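PDB 6CHU: citrate lyase subunit beta-like protein from Mycobacterium tuberculosis H37Rv, which is a magnesium-dependent lyase of the HpcH/HpaI aldolase family, forms a homotrimer and takes part in itaconate dissimilation and leucine catabolism. Local coordinates for residues Leu191-Val196 / Pro219-Val224. Residues are numbered along the deposited sequence; the frame is centred on the assembly and turned at random.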
loop_
_atom_site.group_PDB
_atom_site.type_symbol
_atom_site.label_atom_id
_atom_site.label_comp_id
_atom_site.label_asym_id
_atom_site.label_seq_id
_atom_site.Cartn_x
_atom_site.Cartn_y
_atom_site.Cartn_z
ATOM N N LEU A 191 20.782 -9.286 -1.641
ATOM C CA LEU A 191 21.968 -9.242 -2.494
ATOM C C LEU A 191 23.266 -9.192 -1.702
ATOM O O LEU A 191 24.312 -9.601 -2.226
ATOM C CB LEU A 191 21.905 -8.047 -3.446
ATOM C CG LEU A 191 20.881 -8.157 -4.582
ATOM C CD1 LEU A 191 21.131 -7.041 -5.567
ATOM C CD2 LEU A 191 20.964 -9.498 -5.297
ATOM N N ASP A 192 23.231 -8.708 -0.459
ATOM C CA ASP A 192 24.436 -8.625 0.369
ATOM C C ASP A 192 24.673 -9.994 0.996
ATOM O O ASP A 192 24.207 -10.287 2.101
ATOM C CB ASP A 192 24.299 -7.536 1.429
ATOM C CG ASP A 192 25.614 -7.236 2.134
ATOM O OD1 ASP A 192 26.579 -8.011 1.971
ATOM O OD2 ASP A 192 25.687 -6.226 2.859
ATOM N N ILE A 193 25.455 -10.821 0.293
ATOM C CA ILE A 193 25.578 -12.239 0.637
ATOM C C ILE A 193 26.174 -12.420 2.029
ATOM O O ILE A 193 25.708 -13.247 2.821
ATOM C CB ILE A 193 26.420 -12.971 -0.425
ATOM C CG1 ILE A 193 25.688 -12.980 -1.761
ATOM C CG2 ILE A 193 26.765 -14.379 0.044
ATOM C CD1 ILE A 193 26.509 -13.576 -2.891
ATOM N N LEU A 194 27.241 -11.681 2.332
ATOM C CA LEU A 194 27.900 -11.839 3.622
ATOM C C LEU A 194 27.111 -11.219 4.768
ATOM O O LEU A 194 27.469 -11.448 5.932
ATOM C CB LEU A 194 29.312 -11.240 3.572
ATOM C CG LEU A 194 30.260 -11.901 2.566
ATOM C CD1 LEU A 194 31.619 -11.217 2.598
ATOM C CD2 LEU A 194 30.401 -13.383 2.874
ATOM N N ASP A 195 26.066 -10.442 4.471
ATOM C CA ASP A 195 25.183 -9.869 5.491
ATOM C C ASP A 195 24.199 -10.940 5.973
ATOM O O ASP A 195 23.006 -10.936 5.661
ATOM C CB ASP A 195 24.449 -8.655 4.939
ATOM C CG ASP A 195 23.477 -8.051 5.939
ATOM O OD1 ASP A 195 23.741 -8.139 7.162
ATOM O OD2 ASP A 195 22.436 -7.517 5.496
ATOM N N VAL A 196 24.732 -11.883 6.750
ATOM C CA VAL A 196 23.900 -12.961 7.279
ATOM C C VAL A 196 22.943 -12.425 8.339
ATOM O O VAL A 196 21.797 -12.883 8.450
ATOM C CB VAL A 196 24.797 -14.087 7.831
ATOM C CG1 VAL A 196 23.981 -15.097 8.628
ATOM C CG2 VAL A 196 25.530 -14.773 6.691
ATOM N N PRO A 219 24.404 -20.216 -2.135
ATOM C CA PRO A 219 23.985 -21.381 -1.334
ATOM C C PRO A 219 24.199 -21.214 0.163
ATOM O O PRO A 219 23.488 -21.859 0.947
ATOM C CB PRO A 219 24.837 -22.526 -1.901
ATOM C CG PRO A 219 26.010 -21.866 -2.538
ATOM C CD PRO A 219 25.503 -20.548 -3.064
ATOM N N SER A 220 25.145 -20.367 0.585
ATOM C CA SER A 220 25.351 -20.126 2.012
ATOM C C SER A 220 24.123 -19.506 2.667
ATOM O O SER A 220 23.986 -19.574 3.895
ATOM C CB SER A 220 26.560 -19.210 2.227
ATOM O OG SER A 220 26.277 -17.920 1.712
ATOM N N GLN A 221 23.236 -18.901 1.882
ATOM C CA GLN A 221 22.028 -18.306 2.436
ATOM C C GLN A 221 20.951 -19.336 2.744
ATOM O O GLN A 221 20.048 -19.048 3.539
ATOM C CB GLN A 221 21.479 -17.252 1.471
ATOM C CG GLN A 221 22.477 -16.136 1.159
ATOM C CD GLN A 221 21.940 -15.141 0.144
ATOM O OE1 GLN A 221 21.524 -15.519 -0.945
ATOM N NE2 GLN A 221 21.950 -13.857 0.503
ATOM N N ILE A 222 21.021 -20.528 2.145
ATOM C CA ILE A 222 19.948 -21.513 2.328
ATOM C C ILE A 222 19.803 -21.950 3.781
ATOM O O ILE A 222 18.666 -21.998 4.278
ATOM C CB ILE A 222 20.147 -22.703 1.373
ATOM C CG1 ILE A 222 19.985 -22.263 -0.088
ATOM C CG2 ILE A 222 19.157 -23.807 1.704
ATOM C CD1 ILE A 222 18.548 -21.900 -0.490
ATOM N N PRO A 223 20.871 -22.290 4.511
ATOM C CA PRO A 223 20.685 -22.664 5.925
ATOM C C PRO A 223 20.058 -21.559 6.749
ATOM O O PRO A 223 19.250 -21.835 7.649
ATOM C CB PRO A 223 22.113 -22.978 6.397
ATOM C CG PRO A 223 22.846 -23.333 5.165
ATOM C CD PRO A 223 22.274 -22.467 4.087
ATOM N N VAL A 224 20.414 -20.307 6.464
ATOM C CA VAL A 224 19.859 -19.189 7.221
ATOM C C VAL A 224 18.355 -19.109 7.007
ATOM O O VAL A 224 17.580 -18.956 7.960
ATOM C CB VAL A 224 20.573 -17.882 6.828
ATOM C CG1 VAL A 224 20.055 -16.710 7.647
ATOM C CG2 VAL A 224 22.083 -18.039 7.006
HETATM O O HOH W 1 22.950 -13.062 3.112
HETATM O O HOH W 2 26.227 -15.850 3.609
#
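The carbonyl oxygen of Ile-193 is hydrogen-bonded to two waters that bridge to Gln-221 and Ser-220. One water, 2.8 Å from Ile-193 O, accepts the amide N-H of Gln-221, whose NE2 lies 2.9 Å away. The other, also 2.8 Å from Ile-193 O, is hydrogen-bonded to Ser-220 OG at 2.8 Å. A primary amide suits position 221 because it can donate and accept at once: NE2 also gives a hydrogen bond to the carbonyl of His-190, while OE1 takes the backbone N-H groups of Ile-217 and His-218. These bonds fix the amide plane, and the extended stem (chi2 177°) carries the amide across to the facing loop. Ser-220 OG is also hydrogen-bonded to His-218 ND1; a small hydroxyl can serve both histidine and water.

In this TIM barrel the contact joins the loop after the seventh strand, 184-187, to the start of the helix that follows the eighth, 213-216. The loop makes a type I turn from Asp-192 to Asp-195, closed by Asp-195 N to Asp-192 O at 3.0 Å. Asp-195 then N-caps helix 196-209, its OD1 accepting the N-H of Gly-198; its short carboxylate can fold back on the first turn.

Apolar groups flank the waters. The CG2 methyl of Ile-193 comes within 3.9 Å of Ser-220 OG, and the Ile-193 side chain also packs on Met-259 of a second subunit, a branched apolar residue having surfaces for both. Short apolar valines let the helices meet by single methyls, Val-196 CG1 to Val-224 CG2 at 3.9 Å; Val-224 also rests on Leu-199.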